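Local coordinates for mandelate racemase/muconate lactonizing enzyme, C-terminal domain protein (Paracoccus denitrificans, PDB 4DWD), which binds magnesium and, as a member of the enolase superfamily, may act as a hydro-lyase, at residues B[8-12]-B[52-56]. Numbering follows the deposited sequence.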
# COMPACT_ATOMS: atom_id res chain seq x y z
N VAL B 8 25.49 43.77 2.75
CA VAL B 8 25.62 42.32 2.88
C VAL B 8 26.97 41.93 2.29
O VAL B 8 27.24 42.20 1.12
CB VAL B 8 24.47 41.57 2.16
CG1 VAL B 8 24.69 40.06 2.26
CG2 VAL B 8 23.11 41.95 2.72
N GLU B 9 27.82 41.31 3.11
CA GLU B 9 29.15 40.89 2.67
C GLU B 9 29.30 39.39 2.72
O GLU B 9 28.89 38.75 3.70
CB GLU B 9 30.23 41.47 3.58
CG GLU B 9 30.41 42.96 3.50
CD GLU B 9 31.30 43.41 4.62
OE1 GLU B 9 32.53 43.26 4.52
OE2 GLU B 9 30.77 43.87 5.64
N ALA B 10 29.92 38.83 1.69
CA ALA B 10 30.22 37.40 1.62
C ALA B 10 31.72 37.21 1.81
O ALA B 10 32.52 37.74 1.03
CB ALA B 10 29.77 36.84 0.27
N LEU B 11 32.11 36.47 2.84
CA LEU B 11 33.50 36.38 3.27
C LEU B 11 34.01 34.94 3.33
O LEU B 11 33.42 34.08 3.99
CB LEU B 11 33.65 37.01 4.67
CG LEU B 11 33.20 38.47 4.85
CD1 LEU B 11 33.32 38.87 6.30
CD2 LEU B 11 34.00 39.41 3.95
N SER B 12 35.11 34.69 2.63
CA SER B 12 35.82 33.42 2.71
C SER B 12 36.96 33.64 3.70
O SER B 12 37.82 34.51 3.48
CB SER B 12 36.36 33.02 1.33
OG SER B 12 37.24 31.91 1.41
N LEU B 52 28.92 31.62 -1.42
CA LEU B 52 29.29 33.01 -1.23
C LEU B 52 29.07 33.85 -2.49
O LEU B 52 28.63 34.99 -2.40
CB LEU B 52 30.74 33.11 -0.75
CG LEU B 52 31.05 32.55 0.65
CD1 LEU B 52 32.55 32.66 0.91
CD2 LEU B 52 30.25 33.27 1.74
N GLY B 53 29.35 33.27 -3.66
CA GLY B 53 29.07 33.93 -4.93
C GLY B 53 27.58 34.17 -5.14
O GLY B 53 27.18 35.23 -5.64
N VAL B 54 26.74 33.21 -4.75
CA VAL B 54 25.30 33.38 -4.85
C VAL B 54 24.83 34.49 -3.90
O VAL B 54 24.00 35.32 -4.27
CB VAL B 54 24.57 32.04 -4.62
CG1 VAL B 54 23.07 32.25 -4.42
CG2 VAL B 54 24.81 31.08 -5.78
N VAL B 55 25.39 34.53 -2.69
CA VAL B 55 25.09 35.66 -1.79
C VAL B 55 25.44 37.01 -2.45
O VAL B 55 24.60 37.91 -2.54
CB VAL B 55 25.80 35.52 -0.43
CG1 VAL B 55 25.60 36.77 0.44
CG2 VAL B 55 25.30 34.29 0.32
N ALA B 56 26.68 37.13 -2.94
CA ALA B 56 27.16 38.40 -3.48
C ALA B 56 26.41 38.84 -4.74
O ALA B 56 26.05 40.02 -4.88
CB ALA B 56 28.66 38.32 -3.77
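The peptide group joining Leu11 to Ser12 presents one face to Leu52, whose CD1 lies over it, 3.5 Å from Leu11 O. At its edges this strand hydrogen-bonds to strands 24-32 and 368-372, Leu11 pairing with Phe27 and Ser12 with Thr369, while the Leu11 side chain departs away from the helix. The second flat group is the Leu52 carbonyl, where Ala10 CB comes to 3.4 Å from Leu52 O, an oxygen already engaged by Ala56 N within the helix. Between these peptides the side chains that meet are apolar, no hydrogen bond crosses, and the contact shows how a small residue lets a helix settle on a sheet. The methyl of Ala10 is set among Leu52 CD2, Val55 CG1 and Ala56 CB, the first 3.9 Å away, and the two backbones draw together until the CA atoms of Ala10 and Leu52 stand 5.3 Å apart. Leu52 has CG anti to its own carbonyl carbon (chi1 -67°), which turns the branch to the strand, CD2 coming straight at Ala10 and CD1 reaching along it to the Leu11 peptide and Ser12 CB. An alanine at this position would take away both methyls, and is likely to leave the Leu11-Ser12 peptide face and the Ser12 CB without their apolar cover. Further along, Val8 and Val55 cross at about a right angle, their CG1 atoms 3.9 Å apart. Val28 of strand 24-32 touches both valines, and Glu64, which binds calcium in a crystal structure of this protein, accepts a hydrogen bond from Val8 N. Segments 52-56 and 8-12 run nearly antiparallel (162°), their axes 7.7 Å apart at closest approach, and so the helix lies along the antiparallel sheet as in the alpha+beta N-terminal domain of the enolase superfamily, where helices cover one face of the sheet.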